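Local coordinates for possible metal-dependent hydrolase (Veillonella parvula, PDB 3RPC), which is a possible metal-dependent hydrolase of the metallo-beta-lactamase superfamily, with two zinc ions bound in its probable active site, at residues 86-97 and 106-114; 27-36 and 71-82. All blocks are in the same frame, centred on the assembly; numbering follows the deposited sequence.

Contact 1 of 2, residues 86-97 and 106-114; sequences IPKSLPIFVQNT and QGFIDVRII
Strands 92-94 and 111-113 are the two parallel strands of a beta-alpha-beta unit. Ile92 N donates to Asp110 O at 2.9 Å, and Ile92 O accepts from Arg112 N at 2.8 Å. Val94 continues the pattern, taking Arg112 O with its N and Ile114 N with its O. On one sheet face Val94 CG1 meets Val111 CG1 at 3.8 Å. On the other, the Arg112 side chain runs alongside the Phe93 ring, CD to CE1 3.9 Å. Its guanidinium lies with one face against Pro91 and grips Asp110 side-on. Arg112 NE reaches Asp110 OD1 and NH2 reaches OD2 in a salt bridge, both nearly in the guanidinium plane. Before the strands, Lys88 bends at chi2 (-61°), which lays CD over the Phe108 ring, 3.9 Å from its centroid. Lys88 NZ reaches Gln106 O at 2.8 Å and also bonds Ile83 O. Ile109 N donates to Lys88 O, and next to it a water joins Lys88 O and Leu90 O to Asp110 N. Helix 97-105 packs on the Val94 face and strand 117-120 on the Phe93 face. The salt bridge and the Pro91 ring fix the guanidinium plane, while Lys88 NZ, probably charged, is satisfied by carbonyl oxygens.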
loop_
_atom_site.group_PDB
_atom_site.type_symbol
_atom_site.label_atom_id
_atom_site.label_comp_id
_atom_site.label_asym_id
_atom_site.label_seq_id
_atom_site.Cartn_x
_atom_site.Cartn_y
_atom_site.Cartn_z
ATOM N N ILE A 86 6.697 -17.377 23.883
ATOM C CA ILE A 86 7.463 -17.764 22.701
ATOM C C ILE A 86 8.976 -17.653 22.931
ATOM O O ILE A 86 9.457 -16.621 23.382
ATOM C CB ILE A 86 7.050 -16.897 21.489
ATOM C CG1 ILE A 86 5.549 -17.045 21.227
ATOM C CG2 ILE A 86 7.882 -17.260 20.258
ATOM C CD1 ILE A 86 4.992 -16.015 20.252
ATOM N N PRO A 87 9.732 -18.726 22.629
ATOM C CA PRO A 87 11.191 -18.658 22.786
ATOM C C PRO A 87 11.782 -17.451 22.060
ATOM O O PRO A 87 11.450 -17.188 20.895
ATOM C CB PRO A 87 11.674 -19.971 22.160
ATOM C CG PRO A 87 10.549 -20.906 22.365
ATOM C CD PRO A 87 9.280 -20.071 22.234
ATOM N N LYS A 88 12.641 -16.716 22.761
ATOM C CA LYS A 88 13.168 -15.449 22.275
ATOM C C LYS A 88 14.079 -15.617 21.068
ATOM O O LYS A 88 14.386 -14.644 20.380
ATOM C CB LYS A 88 13.944 -14.729 23.382
ATOM C CG LYS A 88 13.143 -14.442 24.640
ATOM C CD LYS A 88 11.939 -13.548 24.372
ATOM C CE LYS A 88 11.334 -13.093 25.691
ATOM N NZ LYS A 88 10.170 -12.201 25.503
ATOM N N SER A 89 14.518 -16.844 20.817
ATOM C CA SER A 89 15.450 -17.088 19.728
ATOM C C SER A 89 14.772 -17.455 18.400
ATOM O O SER A 89 15.444 -17.551 17.375
ATOM C CB SER A 89 16.456 -18.171 20.128
ATOM O OG SER A 89 15.772 -19.360 20.458
ATOM N N LEU A 90 13.454 -17.652 18.406
ATOM C CA LEU A 90 12.757 -17.976 17.161
ATOM C C LEU A 90 12.738 -16.776 16.228
ATOM O O LEU A 90 12.527 -15.649 16.670
ATOM C CB LEU A 90 11.318 -18.403 17.427
ATOM C CG LEU A 90 11.124 -19.797 18.014
ATOM C CD1 LEU A 90 9.659 -20.024 18.350
ATOM C CD2 LEU A 90 11.636 -20.850 17.030
ATOM N N PRO A 91 12.966 -17.012 14.931
ATOM C CA PRO A 91 12.835 -15.910 13.968
ATOM C C PRO A 91 11.409 -15.351 13.981
ATOM O O PRO A 91 10.447 -16.118 13.933
ATOM C CB PRO A 91 13.120 -16.584 12.619
ATOM C CG PRO A 91 13.923 -17.799 12.974
ATOM C CD PRO A 91 13.364 -18.270 14.283
ATOM N N ILE A 92 11.295 -14.026 14.045
ATOM C CA ILE A 92 10.009 -13.335 14.014
ATOM C C ILE A 92 9.986 -12.448 12.781
ATOM O O ILE A 92 10.830 -11.574 12.640
ATOM C CB ILE A 92 9.822 -12.423 15.245
ATOM C CG1 ILE A 92 10.303 -13.114 16.533
ATOM C CG2 ILE A 92 8.374 -11.945 15.351
ATOM C CD1 ILE A 92 9.549 -14.400 16.886
ATOM N N PHE A 93 9.011 -12.665 11.904
ATOM C CA PHE A 93 8.889 -11.882 10.682
ATOM C C PHE A 93 7.881 -10.774 10.926
ATOM O O PHE A 93 6.796 -11.030 11.436
ATOM C CB PHE A 93 8.430 -12.783 9.531
ATOM C CG PHE A 93 9.489 -13.754 9.087
ATOM C CD1 PHE A 93 10.425 -13.382 8.140
ATOM C CD2 PHE A 93 9.540 -15.032 9.614
ATOM C CE1 PHE A 93 11.415 -14.262 7.736
ATOM C CE2 PHE A 93 10.530 -15.926 9.213
ATOM C CZ PHE A 93 11.462 -15.540 8.268
ATOM N N VAL A 94 8.254 -9.550 10.576
ATOM C CA VAL A 94 7.429 -8.382 10.858
ATOM C C VAL A 94 7.331 -7.476 9.631
ATOM O O VAL A 94 8.027 -7.686 8.639
ATOM C CB VAL A 94 7.988 -7.582 12.058
ATOM C CG1 VAL A 94 8.065 -8.465 13.304
ATOM C CG2 VAL A 94 9.362 -6.985 11.723
ATOM N N GLN A 95 6.445 -6.482 9.690
ATOM C CA GLN A 95 6.131 -5.669 8.504
ATOM C C GLN A 95 6.991 -4.429 8.290
ATOM O O GLN A 95 7.081 -3.925 7.175
ATOM C CB GLN A 95 4.653 -5.231 8.534
ATOM C CG GLN A 95 4.368 -4.172 9.578
ATOM C CD GLN A 95 2.914 -3.722 9.611
ATOM O OE1 GLN A 95 2.219 -3.720 8.590
ATOM N NE2 GLN A 95 2.460 -3.318 10.787
ATOM N N ASN A 96 7.620 -3.925 9.347
ATOM C CA ASN A 96 8.304 -2.646 9.247
ATOM C C ASN A 96 9.258 -2.445 10.420
ATOM O O ASN A 96 9.312 -3.268 11.337
ATOM C CB ASN A 96 7.304 -1.483 9.111
ATOM C CG ASN A 96 6.409 -1.312 10.332
ATOM O OD1 ASN A 96 6.745 -1.745 11.435
ATOM N ND2 ASN A 96 5.250 -0.684 10.133
ATOM N N THR A 97 10.012 -1.356 10.370
ATOM C CA THR A 97 11.014 -1.083 11.395
ATOM C C THR A 97 10.381 -0.832 12.768
ATOM O O THR A 97 10.925 -1.260 13.786
ATOM C CB THR A 97 11.897 0.103 10.989
ATOM O OG1 THR A 97 12.581 -0.232 9.777
ATOM C CG2 THR A 97 12.924 0.403 12.086
ATOM N N GLN A 106 11.242 -6.291 23.274
ATOM C CA GLN A 106 10.552 -7.291 24.076
ATOM C C GLN A 106 11.391 -8.561 24.253
ATOM O O GLN A 106 10.925 -9.549 24.819
ATOM C CB GLN A 106 9.165 -7.581 23.478
ATOM C CG GLN A 106 8.226 -6.371 23.577
ATOM C CD GLN A 106 6.983 -6.463 22.702
ATOM O OE1 GLN A 106 6.903 -7.278 21.781
ATOM N NE2 GLN A 106 6.001 -5.617 22.993
ATOM N N GLY A 107 12.634 -8.524 23.779
ATOM C CA GLY A 107 13.582 -9.588 24.070
ATOM C C GLY A 107 13.875 -10.534 22.923
ATOM O O GLY A 107 14.701 -11.429 23.050
ATOM N N PHE A 108 13.197 -10.351 21.795
ATOM C CA PHE A 108 13.407 -11.228 20.645
ATOM C C PHE A 108 14.662 -10.836 19.865
ATOM O O PHE A 108 14.835 -9.683 19.488
ATOM C CB PHE A 108 12.132 -11.267 19.781
ATOM C CG PHE A 108 10.976 -11.913 20.496
ATOM C CD1 PHE A 108 10.779 -13.284 20.422
ATOM C CD2 PHE A 108 10.123 -11.163 21.301
ATOM C CE1 PHE A 108 9.743 -13.892 21.116
ATOM C CE2 PHE A 108 9.088 -11.771 22.002
ATOM C CZ PHE A 108 8.897 -13.133 21.905
ATOM N N ILE A 109 15.555 -11.800 19.657
ATOM C CA ILE A 109 16.892 -11.484 19.152
ATOM C C ILE A 109 17.052 -11.683 17.653
ATOM O O ILE A 109 18.071 -11.302 17.081
ATOM C CB ILE A 109 17.962 -12.339 19.850
ATOM C CG1 ILE A 109 17.751 -13.817 19.503
ATOM C CG2 ILE A 109 17.920 -12.129 21.359
ATOM C CD1 ILE A 109 18.892 -14.717 19.976
ATOM N N ASP A 110 16.040 -12.265 17.014
ATOM C CA ASP A 110 16.091 -12.521 15.581
ATOM C C ASP A 110 14.786 -12.068 14.929
ATOM O O ASP A 110 13.925 -12.878 14.607
ATOM C CB ASP A 110 16.349 -14.006 15.321
ATOM C CG ASP A 110 16.579 -14.315 13.857
ATOM O OD1 ASP A 110 16.617 -13.367 13.042
ATOM O OD2 ASP A 110 16.741 -15.512 13.529
ATOM N N VAL A 111 14.659 -10.760 14.761
ATOM C CA VAL A 111 13.463 -10.164 14.168
ATOM C C VAL A 111 13.798 -9.668 12.760
ATOM O O VAL A 111 14.779 -8.947 12.567
ATOM C CB VAL A 111 12.935 -9.009 15.039
ATOM C CG1 VAL A 111 11.634 -8.453 14.456
ATOM C CG2 VAL A 111 12.718 -9.496 16.477
ATOM N N ARG A 112 12.976 -10.049 11.781
ATOM C CA ARG A 112 13.292 -9.830 10.374
ATOM C C ARG A 112 12.157 -9.086 9.694
ATOM O O ARG A 112 11.030 -9.561 9.662
ATOM C CB ARG A 112 13.509 -11.176 9.666
ATOM C CG ARG A 112 14.510 -12.108 10.379
ATOM C CD ARG A 112 14.758 -13.408 9.595
ATOM N NE ARG A 112 15.578 -14.332 10.377
ATOM C CZ ARG A 112 15.988 -15.527 9.962
ATOM N NH1 ARG A 112 15.694 -15.965 8.749
ATOM N NH2 ARG A 112 16.721 -16.282 10.771
ATOM N N ILE A 113 12.478 -7.923 9.138
ATOM C CA ILE A 113 11.502 -7.111 8.424
ATOM C C ILE A 113 11.334 -7.608 6.998
ATOM O O ILE A 113 12.317 -7.726 6.254
ATOM C CB ILE A 113 11.953 -5.640 8.344
ATOM C CG1 ILE A 113 12.149 -5.071 9.748
ATOM C CG2 ILE A 113 10.914 -4.817 7.577
ATOM C CD1 ILE A 113 12.928 -3.758 9.777
ATOM N N ILE A 114 10.093 -7.903 6.614
ATOM C CA ILE A 114 9.828 -8.219 5.217
ATOM C C ILE A 114 9.629 -6.912 4.462
ATOM O O ILE A 114 8.533 -6.370 4.426
ATOM C CB ILE A 114 8.581 -9.116 5.029
ATOM C CG1 ILE A 114 8.612 -10.311 5.985
ATOM C CG2 ILE A 114 8.489 -9.595 3.588
ATOM C CD1 ILE A 114 7.415 -11.255 5.809
HETATM O O HOH W 1 13.752 -13.651 17.955
HETATM O O HOH W 2 17.230 -17.298 15.505
#

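Contact 2 of 2, residues 27-36 and 71-82; sequences DPFLAPKDTY and THTHLDHWDDTA. With ZN (zinc ion), chain E; ZN (zinc ion), chain F.
Buried beside the two zinc ions, Asp27 joins Thr71 to the zinc ligand His77. Its OD1 accepts from Thr71 N at 2.7 Å. Its OD2 accepts two hydrogen bonds, from Thr71 OG1 at 2.6 Å and from His77 ND1 at 2.7 Å. The imidazole comes from above the carboxylate plane, the planes 78° apart. His77 NE2 binds a zinc ion at 2.2 Å. Thr71 OG1 accepts from ND1 of His72, whose NE2 binds the other zinc. Asp27 is thus second shell to the His77 zinc and reaches His72 through Thr71. Asp76 joins His77 on its zinc and His74 joins His72; a water bridges both metals and donates to Asp76 OD1. Asp168, His132 and His226 supply the other protein ligands. Asp79 N-caps helix 80-85. Its OD1 takes Leu30 N at 2.9 Å and Ala82 N from opposite faces of its plane. OD2 receives a weak bond from Ala31 N and one from a water that also reaches Tyr36 OH and Thr81 N. Asp76 CA lies over the Phe29 ring and Leu75 CD2 over the Tyr36 ring. The 27-36 loop follows strand 22-26. Leu30 packs between helices 80-85 and 58-62, and Trp78, its ring edge on Pro28 CG, touches helix 97-105.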
loop_
_atom_site.group_PDB
_atom_site.type_symbol
_atom_site.label_atom_id
_atom_site.label_comp_id
_atom_site.label_asym_id
_atom_site.label_seq_id
_atom_site.Cartn_x
_atom_site.Cartn_y
_atom_site.Cartn_z
ATOM N N ASP A 27 0.446 -14.543 13.967
ATOM C CA ASP A 27 -0.296 -13.559 14.757
ATOM C C ASP A 27 -0.774 -14.097 16.109
ATOM O O ASP A 27 -1.976 -14.119 16.386
ATOM C CB ASP A 27 -1.471 -13.010 13.932
ATOM C CG ASP A 27 -1.010 -12.089 12.807
ATOM O OD1 ASP A 27 0.207 -11.961 12.593
ATOM O OD2 ASP A 27 -1.873 -11.502 12.118
ATOM N N PRO A 28 0.172 -14.488 16.974
ATOM C CA PRO A 28 -0.189 -15.123 18.248
ATOM C C PRO A 28 -0.740 -14.146 19.289
ATOM O O PRO A 28 -0.017 -13.269 19.784
ATOM C CB PRO A 28 1.145 -15.709 18.724
ATOM C CG PRO A 28 2.152 -14.747 18.177
ATOM C CD PRO A 28 1.634 -14.415 16.801
ATOM N N PHE A 29 -2.021 -14.322 19.600
ATOM C CA PHE A 29 -2.723 -13.606 20.649
ATOM C C PHE A 29 -3.164 -14.719 21.578
ATOM O O PHE A 29 -4.114 -15.436 21.280
ATOM C CB PHE A 29 -3.916 -12.882 20.003
ATOM C CG PHE A 29 -4.982 -12.397 20.963
ATOM C CD1 PHE A 29 -4.659 -11.808 22.179
ATOM C CD2 PHE A 29 -6.324 -12.475 20.603
ATOM C CE1 PHE A 29 -5.659 -11.347 23.036
ATOM C CE2 PHE A 29 -7.321 -12.007 21.447
ATOM C CZ PHE A 29 -6.992 -11.442 22.663
ATOM N N LEU A 30 -2.429 -14.899 22.672
ATOM C CA LEU A 30 -2.505 -16.155 23.424
ATOM C C LEU A 30 -3.136 -16.050 24.817
ATOM O O LEU A 30 -3.147 -17.034 25.565
ATOM C CB LEU A 30 -1.111 -16.811 23.503
ATOM C CG LEU A 30 -0.417 -17.028 22.150
ATOM C CD1 LEU A 30 0.931 -17.743 22.319
ATOM C CD2 LEU A 30 -1.328 -17.805 21.198
ATOM N N ALA A 31 -3.670 -14.884 25.165
ATOM C CA ALA A 31 -4.195 -14.653 26.516
ATOM C C ALA A 31 -5.307 -15.621 26.902
ATOM O O ALA A 31 -6.107 -16.037 26.061
ATOM C CB ALA A 31 -4.695 -13.209 26.647
ATOM N N PRO A 32 -5.385 -15.973 28.194
ATOM C CA PRO A 32 -6.541 -16.761 28.640
ATOM C C PRO A 32 -7.859 -16.012 28.439
ATOM O O PRO A 32 -7.867 -14.785 28.319
ATOM C CB PRO A 32 -6.276 -16.965 30.140
ATOM C CG PRO A 32 -4.778 -16.798 30.285
ATOM C CD PRO A 32 -4.394 -15.759 29.260
ATOM N N LYS A 33 -8.955 -16.762 28.403
ATOM C CA LYS A 33 -10.303 -16.211 28.311
ATOM C C LYS A 33 -10.525 -15.000 29.225
ATOM O O LYS A 33 -10.175 -15.018 30.413
ATOM C CB LYS A 33 -11.318 -17.317 28.633
ATOM C CG LYS A 33 -12.778 -16.873 28.621
ATOM C CD LYS A 33 -13.713 -18.073 28.790
ATOM C CE LYS A 33 -15.176 -17.657 28.868
ATOM N NZ LYS A 33 -16.051 -18.862 28.995
ATOM N N ASP A 34 -11.108 -13.948 28.660
ATOM C CA ASP A 34 -11.556 -12.778 29.421
ATOM C C ASP A 34 -10.446 -11.965 30.088
ATOM O O ASP A 34 -10.701 -11.172 30.990
ATOM C CB ASP A 34 -12.648 -13.167 30.436
ATOM C CG ASP A 34 -13.972 -13.504 29.767
ATOM O OD1 ASP A 34 -14.105 -13.238 28.554
ATOM O OD2 ASP A 34 -14.883 -14.020 30.450
ATOM N N THR A 35 -9.214 -12.145 29.625
ATOM C CA THR A 35 -8.090 -11.397 30.165
ATOM C C THR A 35 -8.250 -9.885 30.027
ATOM O O THR A 35 -7.753 -9.123 30.853
ATOM C CB THR A 35 -6.754 -11.877 29.539
ATOM O OG1 THR A 35 -6.511 -13.231 29.952
ATOM C CG2 THR A 35 -5.591 -11.000 29.973
ATOM N N TYR A 36 -8.963 -9.449 28.990
ATOM C CA TYR A 36 -9.049 -8.029 28.671
ATOM C C TYR A 36 -10.494 -7.547 28.568
ATOM O O TYR A 36 -11.387 -8.323 28.234
ATOM C CB TYR A 36 -8.345 -7.749 27.341
ATOM C CG TYR A 36 -6.871 -8.059 27.353
ATOM C CD1 TYR A 36 -5.974 -7.203 27.975
ATOM C CD2 TYR A 36 -6.373 -9.200 26.731
ATOM C CE1 TYR A 36 -4.618 -7.473 27.993
ATOM C CE2 TYR A 36 -5.011 -9.477 26.734
ATOM C CZ TYR A 36 -4.146 -8.610 27.374
ATOM O OH TYR A 36 -2.801 -8.873 27.394
ATOM N N THR A 71 1.805 -9.968 11.591
ATOM C CA THR A 71 1.394 -9.050 10.527
ATOM C C THR A 71 1.308 -7.604 10.997
ATOM O O THR A 71 1.449 -6.672 10.193
ATOM C CB THR A 71 0.060 -9.453 9.877
ATOM O OG1 THR A 71 -1.001 -9.376 10.846
ATOM C CG2 THR A 71 0.151 -10.854 9.288
ATOM N N HIS A 72 1.058 -7.435 12.288
ATOM C CA HIS A 72 1.015 -6.132 12.949
ATOM C C HIS A 72 0.879 -6.375 14.440
ATOM O O HIS A 72 0.610 -7.501 14.855
ATOM C CB HIS A 72 -0.101 -5.210 12.401
ATOM C CG HIS A 72 -1.507 -5.696 12.634
ATOM N ND1 HIS A 72 -1.950 -6.946 12.253
ATOM C CD2 HIS A 72 -2.588 -5.060 13.151
ATOM C CE1 HIS A 72 -3.240 -7.059 12.527
ATOM N NE2 HIS A 72 -3.648 -5.935 13.087
ATOM N N THR A 73 1.055 -5.333 15.241
ATOM C CA THR A 73 1.150 -5.537 16.684
ATOM C C THR A 73 -0.078 -5.079 17.465
ATOM O O THR A 73 0.014 -4.771 18.652
ATOM C CB THR A 73 2.434 -4.928 17.265
ATOM O OG1 THR A 73 2.487 -3.531 16.956
ATOM C CG2 THR A 73 3.648 -5.634 16.681
ATOM N N HIS A 74 -1.232 -5.047 16.808
ATOM C CA HIS A 74 -2.481 -4.926 17.548
ATOM C C HIS A 74 -2.574 -6.082 18.552
ATOM O O HIS A 74 -2.111 -7.192 18.281
ATOM C CB HIS A 74 -3.686 -4.961 16.605
ATOM C CG HIS A 74 -3.996 -3.637 15.981
ATOM N ND1 HIS A 74 -4.931 -3.490 14.980
ATOM C CD2 HIS A 74 -3.506 -2.399 16.225
ATOM C CE1 HIS A 74 -4.998 -2.218 14.628
ATOM N NE2 HIS A 74 -4.144 -1.534 15.370
ATOM N N LEU A 75 -3.199 -5.808 19.693
ATOM C CA LEU A 75 -3.328 -6.777 20.785
ATOM C C LEU A 75 -3.805 -8.148 20.327
ATOM O O LEU A 75 -3.303 -9.177 20.802
ATOM C CB LEU A 75 -4.271 -6.232 21.861
ATOM C CG LEU A 75 -4.546 -7.124 23.073
ATOM C CD1 LEU A 75 -3.255 -7.364 23.821
ATOM C CD2 LEU A 75 -5.580 -6.486 23.984
ATOM N N ASP A 76 -4.792 -8.174 19.435
ATOM C CA ASP A 76 -5.398 -9.434 19.020
ATOM C C ASP A 76 -4.568 -10.189 17.983
ATOM O O ASP A 76 -5.038 -11.178 17.417
ATOM C CB ASP A 76 -6.848 -9.236 18.549
ATOM C CG ASP A 76 -6.953 -8.313 17.353
ATOM O OD1 ASP A 76 -6.385 -7.203 17.417
ATOM O OD2 ASP A 76 -7.627 -8.696 16.360
ATOM N N HIS A 77 -3.336 -9.721 17.757
ATOM C CA HIS A 77 -2.369 -10.402 16.893
ATOM C C HIS A 77 -1.000 -10.604 17.552
ATOM O O HIS A 77 -0.148 -11.291 17.002
ATOM C CB HIS A 77 -2.210 -9.625 15.582
ATOM C CG HIS A 77 -3.485 -9.525 14.817
ATOM N ND1 HIS A 77 -3.740 -10.280 13.695
ATOM C CD2 HIS A 77 -4.603 -8.803 15.052
ATOM C CE1 HIS A 77 -4.961 -10.017 13.263
ATOM N NE2 HIS A 77 -5.502 -9.122 14.067
ATOM N N TRP A 78 -0.801 -9.996 18.716
ATOM C CA TRP A 78 0.496 -10.012 19.388
ATOM C C TRP A 78 0.281 -9.504 20.804
ATOM O O TRP A 78 0.018 -8.316 21.013
ATOM C CB TRP A 78 1.506 -9.113 18.657
ATOM C CG TRP A 78 2.890 -9.120 19.252
ATOM C CD1 TRP A 78 3.511 -8.093 19.904
ATOM C CD2 TRP A 78 3.816 -10.208 19.239
ATOM N NE1 TRP A 78 4.772 -8.480 20.304
ATOM C CE2 TRP A 78 4.981 -9.777 19.908
ATOM C CE3 TRP A 78 3.766 -11.511 18.735
ATOM C CZ2 TRP A 78 6.093 -10.607 20.080
ATOM C CZ3 TRP A 78 4.865 -12.334 18.907
ATOM C CH2 TRP A 78 6.015 -11.877 19.575
ATOM N N ASP A 79 0.349 -10.398 21.782
ATOM C CA ASP A 79 0.011 -9.983 23.143
ATOM C C ASP A 79 1.079 -10.367 24.163
ATOM O O ASP A 79 2.042 -11.067 23.832
ATOM C CB ASP A 79 -1.385 -10.489 23.562
ATOM C CG ASP A 79 -1.425 -11.983 23.840
ATOM O OD1 ASP A 79 -0.593 -12.743 23.290
ATOM O OD2 ASP A 79 -2.331 -12.393 24.606
ATOM N N ASP A 80 0.906 -9.883 25.390
ATOM C CA ASP A 80 1.856 -10.167 26.463
ATOM C C ASP A 80 2.060 -11.662 26.671
ATOM O O ASP A 80 3.184 -12.112 26.889
ATOM C CB ASP A 80 1.409 -9.507 27.766
ATOM C CG ASP A 80 1.743 -8.028 27.815
ATOM O OD1 ASP A 80 2.564 -7.578 26.987
ATOM O OD2 ASP A 80 1.194 -7.320 28.689
ATOM N N THR A 81 0.984 -12.432 26.584
ATOM C CA THR A 81 1.107 -13.872 26.765
ATOM C C THR A 81 2.038 -14.458 25.713
ATOM O O THR A 81 2.906 -15.271 26.025
ATOM C CB THR A 81 -0.247 -14.571 26.718
ATOM O OG1 THR A 81 -1.098 -14.020 27.733
ATOM C CG2 THR A 81 -0.076 -16.068 26.938
ATOM N N ALA A 82 1.869 -14.030 24.465
ATOM C CA ALA A 82 2.763 -14.470 23.403
ATOM C C ALA A 82 4.198 -14.043 23.683
ATOM O O ALA A 82 5.122 -14.837 23.559
ATOM C CB ALA A 82 2.298 -13.923 22.061
HETATM ZN ZN ZN E . -5.706 -5.204 13.603
HETATM ZN ZN ZN F . -7.420 -8.028 14.054
HETATM O O HOH W 3 -5.381 -13.692 16.730
HETATM O O HOH W 4 -1.844 -11.293 27.002
HETATM O O HOH W 5 -0.602 -7.536 25.781
HETATM O O HOH W 6 -6.664 -6.122 15.104
HETATM O O HOH W 7 -9.527 -6.574 13.927
#

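Overall arrangement
Contact 2 is the more buried of the two and lies at the zinc site. Contact 1 is partly buried and sits at one edge of its sheet, where strand 111-113 is outermost within the chain. Contact 1 rests on backbone pairing, with apolar packing across it and a salt bridge within 106-114. Contact 2 pairs a loop with a loop and a helix start, and carboxylates take up its donors. Helix 80-85 of contact 2 leads to strand 92-94 of contact 1. They also touch: Gln106 OE1 probably accepts from Trp78 NE1 at 2.9 Å, Ile86 packs on Pro28, and Gln95 lies against Thr71 and His72. Thr97 also bonds Glu116 of the second subunit.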